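Local coordinates for protein AHL synthase (Burkholderia glumae, PDB 3P2H) that probably makes the quorum-sensing signal N-acyl-L-homoserine lactone from a fatty acyl-[acyl-carrier protein] and S-adenosyl-L-methionine, releasing methylthioadenosine, at residues A[16-21]-A[62-67]; A[25-30]-A[100-105]; A[137-142]-A[177-182]; A[156-161]-A[173-178]. The protein carries 3 engineered substitutions. All coordinates share one frame; numbering follows the deposited sequence.

Interaction 1 of 4, residues A[16-21]-A[62-67]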
# COMPACT_ATOMS: atom_id res chain seq x y z
N ALA A 16 14.83 0.30 8.15
CA ALA A 16 13.98 -0.80 8.58
C ALA A 16 13.43 -0.52 9.97
O ALA A 16 12.26 -0.77 10.25
CB ALA A 16 14.77 -2.12 8.56
N ALA A 17 14.28 0.00 10.85
CA ALA A 17 13.87 0.32 12.21
C ALA A 17 12.88 1.49 12.23
O ALA A 17 11.85 1.44 12.90
CB ALA A 17 15.09 0.64 13.06
N GLU A 18 13.20 2.53 11.48
CA GLU A 18 12.35 3.71 11.42
C GLU A 18 10.97 3.41 10.82
O GLU A 18 9.95 3.89 11.31
CB GLU A 18 13.07 4.80 10.62
CG GLU A 18 12.32 6.10 10.52
CD GLU A 18 13.12 7.16 9.80
OE1 GLU A 18 14.01 6.79 9.00
OE2 GLU A 18 12.85 8.36 10.02
N LEU A 19 10.95 2.62 9.75
CA LEU A 19 9.69 2.26 9.11
C LEU A 19 8.91 1.32 10.01
O LEU A 19 7.69 1.43 10.13
CB LEU A 19 9.95 1.56 7.77
CG LEU A 19 8.71 0.90 7.15
CD1 LEU A 19 7.70 1.97 6.76
CD2 LEU A 19 9.12 0.09 5.92
N GLY A 20 9.62 0.39 10.63
CA GLY A 20 8.98 -0.56 11.52
C GLY A 20 8.29 0.12 12.68
O GLY A 20 7.23 -0.31 13.12
N SER A 21 8.90 1.20 13.17
CA SER A 21 8.35 1.95 14.29
C SER A 21 7.12 2.72 13.83
O SER A 21 6.12 2.78 14.54
CB SER A 21 9.40 2.93 14.84
OG SER A 21 8.89 3.67 15.94
N GLY A 62 11.85 15.69 8.15
CA GLY A 62 12.44 14.43 7.74
C GLY A 62 11.89 13.22 8.47
O GLY A 62 12.45 12.12 8.36
N GLU A 63 10.80 13.40 9.21
CA GLU A 63 10.19 12.29 9.95
C GLU A 63 9.13 11.59 9.11
O GLU A 63 8.38 12.23 8.37
CB GLU A 63 9.53 12.79 11.23
CG GLU A 63 10.47 13.42 12.21
CD GLU A 63 9.79 13.72 13.53
OE1 GLU A 63 8.77 14.44 13.52
OE2 GLU A 63 10.26 13.21 14.56
N ILE A 64 9.05 10.27 9.24
CA ILE A 64 8.07 9.51 8.47
C ILE A 64 6.65 9.91 8.80
O ILE A 64 6.26 9.97 9.97
CB ILE A 64 8.25 7.99 8.70
CG1 ILE A 64 9.65 7.57 8.26
CG2 ILE A 64 7.19 7.22 7.91
CD1 ILE A 64 9.88 6.08 8.27
N CYS A 65 5.88 10.21 7.76
CA CYS A 65 4.48 10.59 7.93
C CYS A 65 3.61 9.80 6.95
O CYS A 65 2.46 10.16 6.72
CB CYS A 65 4.31 12.09 7.71
SG CYS A 65 4.87 12.69 6.09
N GLY A 66 4.16 8.73 6.39
CA GLY A 66 3.40 7.93 5.46
C GLY A 66 4.18 6.71 4.99
O GLY A 66 5.41 6.74 4.95
N CYS A 67 3.48 5.64 4.66
CA CYS A 67 4.14 4.43 4.19
C CYS A 67 3.26 3.62 3.24
O CYS A 67 2.05 3.82 3.16
CB CYS A 67 4.56 3.54 5.37
SG CYS A 67 3.21 2.79 6.33
O HOH W 1 10.73 8.87 11.58
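Glu18 and Ile64 carry the outer half of this contact, their side chains crossing obliquely. CG of Glu18 sits 3.3 Å from CD1 of Ile64, a tight carbon-carbon contact, and Glu18 CD is also within 4 Å of CD1 and CG1 of Ile64. The glutamate reaches this far because its CG is anti to the backbone N (chi1 -178°) and CD continues the extended line (chi2 176°). The methylene part of an acidic side chain thus serves as an apolar surface, while the carboxylate points toward Gly62, in the turn before the strand. There a water bridges the two segments: it donates to Glu18 OE2 at 2.7 Å and accepts from Ile64 N at 3.2 Å. The inner half is a smaller apolar touch, Leu19 CD1 to Cys67 CB at 3.8 Å. Helix 13-30 here lies across strand 64-72 of the central sheet of the acetyltransferase-like autoinducer synthase fold, the short axes 9.6 Å apart and at 80° to each other. Between Ile64 and Cys67 the strand carries a classic beta bulge, Cys65 and Gly66 together opposing Gly57. In the second shell, Arg58 makes a salt bridge to Glu18 OE2 and also bonds the carbonyl of Gly62, tying the carboxylate to that turn. Leu56 touches both Leu19 and Ile64, and Tyr22, one helical turn on from Glu18, packs on Ile64 and Cys67.

Interaction 2 of 4, residues A[25-30]-A[100-105]; sequences RVFVEQ and LSRFAA. With NOO (N-(3-oxocyclohex-1-en-1-yl)octanamide), chain C; MTA (5'-deoxy-5'-methylthioadenosine), chain B.
Arg102 meets Phe27 across this contact, and its side chain runs past the phenyl ring to the bound methylthioadenosine. CB starts the path 4.1 Å from Phe27 CZ. With chi2 at -61° the chain bends, which brings CD over the centre of the ring, 3.8 Å from the centroid and 7° off the ring normal, a CH-pi contact. Val26 CG1 lies over the centre of the opposite face, so the ring is held between Val26 of its own helix and Arg102 at the corner of the strand. Farther out, Arg102 NE forms a salt bridge with Glu43, and NH1 forms another with Asp45. The guanidinium is at most weakly attracted to the ring. MTA N7 lies near the guanidinium plane at its edge and accepts weak bonds from NH1 (3.1 Å) and NH2 (3.2 Å). In the mixed sheet of this acetyltransferase-like fold the strand turns a corner at Arg102, and segment 25-30 of the helix crosses strand 103-105 nearly at a right angle (86°). The inhibitor NOO lies along the same corner. Phe103 N gives its amide oxygen O8 a weak bond of 3.2 Å, while Leu100 and Phe103 CB touch its acyl chain. Its cyclohexenone carbon C4 approaches the edge of the Phe27 ring, 3.3 Å from CE1. Ala104 CB packs against NOO C5 and, at 3.9 Å, against Val26 CG1; Trp33 of the methylthioadenosine pocket meets the Phe27 ring from outside the two segments.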
# COMPACT_ATOMS: atom_id res chain seq x y z
N ARG A 25 3.24 2.19 15.25
CA ARG A 25 2.39 3.25 15.75
C ARG A 25 1.05 3.37 15.02
O ARG A 25 0.02 3.65 15.63
CB ARG A 25 3.15 4.58 15.72
CG ARG A 25 4.30 4.61 16.73
CD ARG A 25 5.11 5.89 16.65
NE ARG A 25 6.17 5.81 15.65
CZ ARG A 25 6.52 6.83 14.88
NH1 ARG A 25 5.90 7.99 15.00
NH2 ARG A 25 7.50 6.69 13.98
N VAL A 26 1.06 3.15 13.71
CA VAL A 26 -0.17 3.25 12.93
C VAL A 26 -1.06 2.01 13.01
O VAL A 26 -2.22 2.09 13.41
CB VAL A 26 0.14 3.51 11.44
CG1 VAL A 26 -1.16 3.48 10.63
CG2 VAL A 26 0.83 4.86 11.27
N PHE A 27 -0.51 0.86 12.63
CA PHE A 27 -1.28 -0.37 12.60
C PHE A 27 -1.54 -1.04 13.93
O PHE A 27 -2.56 -1.71 14.09
CB PHE A 27 -0.61 -1.33 11.62
CG PHE A 27 -0.48 -0.76 10.25
CD1 PHE A 27 -1.58 -0.68 9.40
CD2 PHE A 27 0.72 -0.20 9.83
CE1 PHE A 27 -1.48 -0.05 8.17
CE2 PHE A 27 0.82 0.44 8.60
CZ PHE A 27 -0.28 0.51 7.77
N VAL A 28 -0.65 -0.87 14.89
CA VAL A 28 -0.86 -1.48 16.19
C VAL A 28 -1.46 -0.50 17.20
O VAL A 28 -2.48 -0.81 17.83
CB VAL A 28 0.45 -2.07 16.75
CG1 VAL A 28 0.22 -2.61 18.16
CG2 VAL A 28 0.93 -3.18 15.83
N GLU A 29 -0.86 0.67 17.36
CA GLU A 29 -1.40 1.64 18.32
C GLU A 29 -2.65 2.36 17.83
O GLU A 29 -3.63 2.46 18.56
CB GLU A 29 -0.34 2.68 18.68
CG GLU A 29 0.93 2.07 19.21
CD GLU A 29 1.85 3.09 19.83
OE1 GLU A 29 1.82 4.27 19.42
OE2 GLU A 29 2.63 2.69 20.72
N GLN A 30 -2.61 2.86 16.61
CA GLN A 30 -3.76 3.58 16.08
C GLN A 30 -4.94 2.70 15.73
O GLN A 30 -6.06 2.94 16.19
CB GLN A 30 -3.35 4.37 14.84
CG GLN A 30 -3.83 5.80 14.87
CD GLN A 30 -2.98 6.64 15.79
OE1 GLN A 30 -1.83 6.95 15.47
NE2 GLN A 30 -3.53 7.00 16.96
N LEU A 100 -0.80 -3.62 -3.24
CA LEU A 100 -0.50 -2.47 -2.40
C LEU A 100 -1.03 -2.79 -1.01
O LEU A 100 -2.21 -3.10 -0.86
CB LEU A 100 -1.19 -1.21 -2.95
CG LEU A 100 -1.00 0.08 -2.15
CD1 LEU A 100 0.48 0.43 -2.07
CD2 LEU A 100 -1.79 1.21 -2.80
N SER A 101 -0.16 -2.74 -0.01
CA SER A 101 -0.58 -3.02 1.37
C SER A 101 0.10 -2.06 2.34
O SER A 101 0.91 -1.23 1.94
CB SER A 101 -0.25 -4.47 1.75
OG SER A 101 1.13 -4.73 1.60
N ARG A 102 -0.23 -2.18 3.63
CA ARG A 102 0.33 -1.32 4.66
C ARG A 102 0.43 0.11 4.14
O ARG A 102 1.51 0.71 4.15
CB ARG A 102 1.70 -1.84 5.10
CG ARG A 102 1.68 -3.18 5.83
CD ARG A 102 0.86 -3.12 7.12
NE ARG A 102 1.11 -4.27 8.00
CZ ARG A 102 0.68 -5.51 7.77
NH1 ARG A 102 0.97 -6.47 8.63
NH2 ARG A 102 -0.05 -5.79 6.69
N PHE A 103 -0.69 0.63 3.68
CA PHE A 103 -0.76 1.98 3.14
C PHE A 103 -1.34 2.92 4.18
O PHE A 103 -2.44 2.71 4.68
CB PHE A 103 -1.64 2.00 1.89
CG PHE A 103 -1.68 3.32 1.18
CD1 PHE A 103 -0.65 3.71 0.34
CD2 PHE A 103 -2.77 4.18 1.36
CE1 PHE A 103 -0.70 4.93 -0.32
CE2 PHE A 103 -2.82 5.41 0.70
CZ PHE A 103 -1.79 5.78 -0.14
N ALA A 104 -0.60 3.97 4.51
CA ALA A 104 -1.05 4.94 5.50
C ALA A 104 -0.39 6.30 5.30
O ALA A 104 0.72 6.40 4.77
CB ALA A 104 -0.73 4.42 6.90
N ALA A 105 -1.08 7.34 5.74
CA ALA A 105 -0.57 8.71 5.65
C ALA A 105 -0.97 9.47 6.91
O ALA A 105 -2.11 9.41 7.35
CB ALA A 105 -1.15 9.39 4.42
C1 NOO C . -5.97 3.59 6.55
O1 NOO C . -6.98 4.29 6.56
C2 NOO C . -5.68 2.59 5.43
C3 NOO C . -4.96 1.41 5.65
C4 NOO C . -4.27 1.24 7.02
C5 NOO C . -3.83 2.60 7.70
C6 NOO C . -4.95 3.68 7.73
N7 NOO C . -4.82 0.31 4.70
C8 NOO C . -3.75 -0.50 4.25
O8 NOO C . -2.99 -1.12 5.00
C9 NOO C . -3.48 -0.65 2.74
C10 NOO C . -4.53 -0.17 1.71
C11 NOO C . -4.42 -1.02 0.41
C12 NOO C . -4.62 -0.19 -0.86
C13 NOO C . -4.62 -1.09 -2.12
C14 NOO C . -5.53 -0.52 -3.22
C15 NOO C . -5.36 -1.27 -4.54
CS MTA B . -5.63 -5.47 5.95
S5' MTA B . -7.23 -5.66 6.78
C5' MTA B . -6.74 -5.53 8.53
C4' MTA B . -6.56 -6.90 9.19
O4' MTA B . -5.49 -7.59 8.48
C2' MTA B . -4.69 -7.30 10.66
O2' MTA B . -4.27 -7.84 11.92
C3' MTA B . -6.13 -6.70 10.65
O3' MTA B . -6.98 -7.48 11.50
C1' MTA B . -4.75 -8.31 9.50
N9 MTA B . -3.41 -8.64 8.96
C8 MTA B . -2.50 -7.77 8.40
N7 MTA B . -1.43 -8.39 8.03
C5 MTA B . -1.56 -9.71 8.32
C6 MTA B . -0.75 -10.88 8.15
N6 MTA B . 0.51 -10.77 7.58
N1 MTA B . -1.23 -12.10 8.58
C2 MTA B . -2.46 -12.23 9.15
N3 MTA B . -3.25 -11.12 9.31
C4 MTA B . -2.86 -9.88 8.93

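Interaction 3 of 4, residues A[137-142]-A[177-182]. With NOO (N-(3-oxocyclohex-1-en-1-yl)octanamide), chain C.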
# COMPACT_ATOMS: atom_id res chain seq x y z
N ARG A 137 0.14 -2.94 -14.47
CA ARG A 137 -0.94 -2.25 -15.17
C ARG A 137 -2.11 -2.06 -14.21
O ARG A 137 -3.05 -1.31 -14.49
CB ARG A 137 -1.37 -3.06 -16.40
CG ARG A 137 -0.29 -3.07 -17.47
CD ARG A 137 -0.59 -4.02 -18.61
NE ARG A 137 0.43 -3.91 -19.66
CZ ARG A 137 0.40 -4.56 -20.81
NH1 ARG A 137 -0.60 -5.39 -21.09
NH2 ARG A 137 1.36 -4.37 -21.71
N GLN A 138 -2.04 -2.73 -13.06
CA GLN A 138 -3.06 -2.63 -12.03
C GLN A 138 -2.48 -2.90 -10.65
O GLN A 138 -1.47 -3.59 -10.50
CB GLN A 138 -4.18 -3.65 -12.25
CG GLN A 138 -5.09 -3.41 -13.42
CD GLN A 138 -6.09 -4.54 -13.57
OE1 GLN A 138 -5.71 -5.68 -13.80
NE2 GLN A 138 -7.37 -4.23 -13.42
N LEU A 139 -3.13 -2.33 -9.64
CA LEU A 139 -2.76 -2.55 -8.25
C LEU A 139 -4.00 -3.20 -7.63
O LEU A 139 -5.13 -2.93 -8.04
CB LEU A 139 -2.48 -1.24 -7.52
CG LEU A 139 -1.26 -0.42 -7.94
CD1 LEU A 139 -1.19 0.80 -7.05
CD2 LEU A 139 0.00 -1.24 -7.82
N ILE A 140 -3.77 -4.07 -6.65
CA ILE A 140 -4.86 -4.73 -5.96
C ILE A 140 -4.52 -4.79 -4.48
O ILE A 140 -3.34 -4.82 -4.11
CB ILE A 140 -5.11 -6.15 -6.51
CG1 ILE A 140 -6.42 -6.71 -5.95
CG2 ILE A 140 -3.94 -7.07 -6.17
CD1 ILE A 140 -6.87 -8.00 -6.59
N GLY A 141 -5.53 -4.79 -3.62
CA GLY A 141 -5.26 -4.85 -2.20
C GLY A 141 -6.48 -4.57 -1.33
O GLY A 141 -7.44 -3.94 -1.76
N VAL A 142 -6.43 -5.05 -0.10
CA VAL A 142 -7.52 -4.84 0.83
C VAL A 142 -7.40 -3.42 1.34
O VAL A 142 -6.35 -3.02 1.86
CB VAL A 142 -7.45 -5.82 2.02
CG1 VAL A 142 -8.59 -5.55 2.98
CG2 VAL A 142 -7.49 -7.24 1.52
N ILE A 177 -7.02 -0.80 -8.66
CA ILE A 177 -6.69 0.55 -9.09
C ILE A 177 -6.07 0.33 -10.47
O ILE A 177 -4.99 -0.27 -10.57
CB ILE A 177 -5.65 1.26 -8.19
CG1 ILE A 177 -6.29 1.72 -6.89
CG2 ILE A 177 -5.09 2.47 -8.92
CD1 ILE A 177 -5.35 2.52 -6.00
N ASP A 178 -6.76 0.76 -11.52
CA ASP A 178 -6.24 0.60 -12.87
C ASP A 178 -5.22 1.68 -13.17
O ASP A 178 -5.51 2.87 -13.02
CB ASP A 178 -7.35 0.69 -13.92
CG ASP A 178 -8.24 -0.54 -13.95
OD1 ASP A 178 -7.92 -1.53 -13.27
OD2 ASP A 178 -9.26 -0.51 -14.67
N ILE A 179 -4.02 1.28 -13.57
CA ILE A 179 -3.00 2.26 -13.91
C ILE A 179 -3.25 2.67 -15.36
O ILE A 179 -2.52 2.28 -16.27
CB ILE A 179 -1.58 1.66 -13.74
CG1 ILE A 179 -1.38 1.21 -12.29
CG2 ILE A 179 -0.53 2.71 -14.10
CD1 ILE A 179 -0.04 0.53 -12.00
N ASP A 180 -4.31 3.44 -15.56
CA ASP A 180 -4.68 3.90 -16.88
C ASP A 180 -4.55 5.42 -16.98
O ASP A 180 -4.07 6.07 -16.04
CB ASP A 180 -6.12 3.47 -17.21
CG ASP A 180 -7.13 3.95 -16.17
OD1 ASP A 180 -6.79 4.83 -15.35
OD2 ASP A 180 -8.27 3.45 -16.19
N ALA A 181 -4.98 5.99 -18.10
CA ALA A 181 -4.88 7.43 -18.32
C ALA A 181 -5.51 8.23 -17.18
O ALA A 181 -4.94 9.22 -16.72
CB ALA A 181 -5.54 7.80 -19.65
N GLN A 182 -6.68 7.80 -16.72
CA GLN A 182 -7.38 8.49 -15.64
C GLN A 182 -6.57 8.53 -14.35
O GLN A 182 -6.40 9.59 -13.74
CB GLN A 182 -8.72 7.81 -15.36
CG GLN A 182 -9.59 8.58 -14.36
CD GLN A 182 -10.84 7.81 -13.96
OE1 GLN A 182 -11.55 7.28 -14.81
NE2 GLN A 182 -11.12 7.77 -12.67
C1 NOO C . -5.97 3.59 6.55
O1 NOO C . -6.98 4.29 6.56
C2 NOO C . -5.68 2.59 5.43
C3 NOO C . -4.96 1.41 5.65
C4 NOO C . -4.27 1.24 7.02
C5 NOO C . -3.83 2.60 7.70
C6 NOO C . -4.95 3.68 7.73
N7 NOO C . -4.82 0.31 4.70
C8 NOO C . -3.75 -0.50 4.25
O8 NOO C . -2.99 -1.12 5.00
C9 NOO C . -3.48 -0.65 2.74
C10 NOO C . -4.53 -0.17 1.71
C11 NOO C . -4.42 -1.02 0.41
C12 NOO C . -4.62 -0.19 -0.86
C13 NOO C . -4.62 -1.09 -2.12
C14 NOO C . -5.53 -0.52 -3.22
C15 NOO C . -5.36 -1.27 -4.54
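Leu139 and Ile177 form an antiparallel hydrogen-bonded pair, giving and receiving one backbone bond each: Leu139 N to Ile177 O and Ile177 N to Leu139 O, both 2.9 Å. A third bond, Ile179 N to Arg137 O, continues the ladder past the end of the strand. Gln138 and Asp178 form the non-hydrogen-bonded pair between, where Gln138 CA approaches Ile177 O at 3.4 Å in a CA-H...O contact. The polar side-chain link belongs to this pair too. The two side chains lie side by side and point the same way, and Gln138 NE2 donates to Asp178 OD1 at 2.8 Å, though the exact place of OD1 is less certain. Strands 138-144 and 170-178 are neighbours in the sheet of this acetyltransferase-like fold, and the second leaves it here through an inverse gamma turn centred on Ile179, after which Asp180 caps helix 181-186 by accepting from Thr183 N. Apolar contacts occupy the other face. Leu139 CB meets Ile177 CB at 4.1 Å, and Ile179 CD1 reaches Leu139 CG at 4.3 Å, all three residues packing against helix 120-133. The octanoyl chain of NOO meets this side. Its terminal C15 lies 3.9 Å from Ile177 CG1, and C11 approaches Val142 O at 3.1 Å. Gly141, beside C13, bears no side chain; a CB there would clash with that carbon.

Interaction 4 of 4, residues A[156-161]-A[173-178]. With NOO (N-(3-oxocyclohex-1-en-1-yl)octanamide), chain C.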
# COMPACT_ATOMS: atom_id res chain seq x y z
N VAL A 156 -8.50 8.67 -9.00
CA VAL A 156 -7.91 7.49 -9.63
C VAL A 156 -9.01 6.53 -10.04
O VAL A 156 -10.12 6.62 -9.55
CB VAL A 156 -6.94 6.76 -8.67
CG1 VAL A 156 -5.87 7.73 -8.19
CG2 VAL A 156 -7.71 6.17 -7.50
N HIS A 157 -8.70 5.61 -10.95
CA HIS A 157 -9.70 4.65 -11.38
C HIS A 157 -9.65 3.44 -10.48
O HIS A 157 -8.92 2.48 -10.73
CB HIS A 157 -9.48 4.23 -12.84
CG HIS A 157 -10.48 3.22 -13.34
ND1 HIS A 157 -10.42 2.68 -14.60
CD2 HIS A 157 -11.54 2.64 -12.73
CE1 HIS A 157 -11.41 1.81 -14.75
NE2 HIS A 157 -12.10 1.77 -13.63
N ALA A 158 -10.43 3.50 -9.41
CA ALA A 158 -10.49 2.41 -8.46
C ALA A 158 -11.84 1.70 -8.61
O ALA A 158 -12.86 2.34 -8.86
CB ALA A 158 -10.35 2.95 -7.04
N HIS A 159 -11.82 0.38 -8.48
CA HIS A 159 -13.04 -0.41 -8.56
C HIS A 159 -12.88 -1.66 -7.70
O HIS A 159 -11.77 -2.14 -7.48
CB HIS A 159 -13.40 -0.78 -10.02
CG HIS A 159 -12.30 -1.46 -10.78
ND1 HIS A 159 -11.23 -0.78 -11.31
CD2 HIS A 159 -12.12 -2.76 -11.11
CE1 HIS A 159 -10.44 -1.63 -11.94
NE2 HIS A 159 -10.96 -2.84 -11.83
N ARG A 160 -14.00 -2.17 -7.20
CA ARG A 160 -13.98 -3.32 -6.31
C ARG A 160 -13.65 -4.67 -6.92
O ARG A 160 -14.08 -5.00 -8.04
CB ARG A 160 -15.31 -3.38 -5.56
CG ARG A 160 -15.51 -2.16 -4.67
CD ARG A 160 -16.81 -2.19 -3.90
NE ARG A 160 -16.85 -1.10 -2.94
CZ ARG A 160 -17.87 -0.86 -2.11
NH1 ARG A 160 -18.94 -1.64 -2.13
NH2 ARG A 160 -17.80 0.16 -1.27
N ALA A 161 -12.88 -5.46 -6.18
CA ALA A 161 -12.49 -6.81 -6.59
C ALA A 161 -13.32 -7.82 -5.81
O ALA A 161 -13.22 -9.02 -6.04
CB ALA A 161 -11.00 -7.03 -6.33
N VAL A 173 -12.64 -3.60 1.84
CA VAL A 173 -13.01 -4.21 0.58
C VAL A 173 -11.78 -4.44 -0.28
O VAL A 173 -10.83 -3.66 -0.23
CB VAL A 173 -14.02 -3.32 -0.19
CG1 VAL A 173 -13.34 -2.03 -0.64
CG2 VAL A 173 -14.59 -4.08 -1.36
N ALA A 174 -11.79 -5.52 -1.05
CA ALA A 174 -10.67 -5.80 -1.95
C ALA A 174 -10.83 -4.75 -3.04
O ALA A 174 -11.91 -4.62 -3.62
CB ALA A 174 -10.79 -7.20 -2.52
N CYS A 175 -9.77 -4.01 -3.32
CA CYS A 175 -9.85 -2.93 -4.29
C CYS A 175 -8.82 -2.95 -5.41
O CYS A 175 -7.64 -3.24 -5.18
CB CYS A 175 -9.77 -1.60 -3.52
SG CYS A 175 -9.96 -0.04 -4.45
N TRP A 176 -9.29 -2.66 -6.62
CA TRP A 176 -8.43 -2.57 -7.80
C TRP A 176 -8.17 -1.10 -8.07
O TRP A 176 -9.00 -0.24 -7.74
CB TRP A 176 -9.14 -3.09 -9.06
CG TRP A 176 -9.37 -4.55 -9.22
CD1 TRP A 176 -10.57 -5.20 -9.16
CD2 TRP A 176 -8.40 -5.54 -9.60
NE1 TRP A 176 -10.41 -6.52 -9.48
CE2 TRP A 176 -9.09 -6.76 -9.75
CE3 TRP A 176 -7.02 -5.51 -9.82
CZ2 TRP A 176 -8.45 -7.95 -10.12
CZ3 TRP A 176 -6.38 -6.69 -10.19
CH2 TRP A 176 -7.09 -7.89 -10.34
N ILE A 177 -7.02 -0.80 -8.66
CA ILE A 177 -6.69 0.55 -9.09
C ILE A 177 -6.07 0.33 -10.47
O ILE A 177 -4.99 -0.27 -10.57
CB ILE A 177 -5.65 1.26 -8.19
CG1 ILE A 177 -6.29 1.72 -6.89
CG2 ILE A 177 -5.09 2.47 -8.92
CD1 ILE A 177 -5.35 2.52 -6.00
N ASP A 178 -6.76 0.76 -11.52
CA ASP A 178 -6.24 0.60 -12.87
C ASP A 178 -5.22 1.68 -13.17
O ASP A 178 -5.51 2.87 -13.02
CB ASP A 178 -7.35 0.69 -13.92
CG ASP A 178 -8.24 -0.54 -13.95
OD1 ASP A 178 -7.92 -1.53 -13.27
OD2 ASP A 178 -9.26 -0.51 -14.67
C1 NOO C . -5.97 3.59 6.55
O1 NOO C . -6.98 4.29 6.56
C2 NOO C . -5.68 2.59 5.43
C3 NOO C . -4.96 1.41 5.65
C4 NOO C . -4.27 1.24 7.02
C5 NOO C . -3.83 2.60 7.70
C6 NOO C . -4.95 3.68 7.73
N7 NOO C . -4.82 0.31 4.70
C8 NOO C . -3.75 -0.50 4.25
O8 NOO C . -2.99 -1.12 5.00
C9 NOO C . -3.48 -0.65 2.74
C10 NOO C . -4.53 -0.17 1.71
C11 NOO C . -4.42 -1.02 0.41
C12 NOO C . -4.62 -0.19 -0.86
C13 NOO C . -4.62 -1.09 -2.12
C14 NOO C . -5.53 -0.52 -3.22
C15 NOO C . -5.36 -1.27 -4.54
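The indole of Trp176 has Arg160 O at its edge, near the ring plane, and Ala161 CB close to its pyrrole part, 3.4 Å from CD1. The imidazole of His159 lies nearly parallel to that five-membered ring, planes 22° apart, but slid away so that the rings barely overlap. Instead, Trp176 CB sits over one face of the imidazole, offset toward its rim and 3.5 Å from the centroid. Asp178 CG lies over the His157 ring, again toward the rim, its OD1 accepting from Gln138; His157 ND1 has its bond with Asp180. Backbone bonds join His159 and Trp176 in both directions, the one from Trp176 N to His159 O being 2.7 Å long, and Ala161 N donates to Ala174 O at 175°. On the other face Ala158 CB touches Cys175 SG at 4.0 Å, and the extended Arg160 side chain crosses that of Val173 at about a right angle, its CD 3.9 Å from Val173 CG2, before its NE forms a salt bridge with Glu148. NOO C15 comes within 3.1 Å of Cys175 O. Strand 157-160 thus pairs antiparallel with strand 170-178, which has strand 138-144 as another neighbour; helix 145-154 packs on Val156, Arg160, Val173 and Ile177, and helix 181-186 touches Val156 and His157.

Interactions 1 and 2 share helix 13-30 and, with centres 11 Å apart, join where Cys67 N probably bonds to Ala104 O at 2.9 Å. Interactions 3 and 4 share Ile177 and Asp178 on strand 170-178; their centres are 7 Å apart, and Cys175 N probably bonds to Gly141 O at 2.8 Å. The pairs lie about 19 to 26 Å apart, centre to centre, in one sheet; interactions 2 and 3 are joined by a probable hydrogen bond, Leu100 N to Ile140 O, 2.9 Å. The inhibitor spans this join: interaction 2 meets its ring, amide and part of the acyl chain, interaction 3 the chain from C11 to its end, and interaction 4 its end. Methylthioadenosine meets Arg102 and touches Val142.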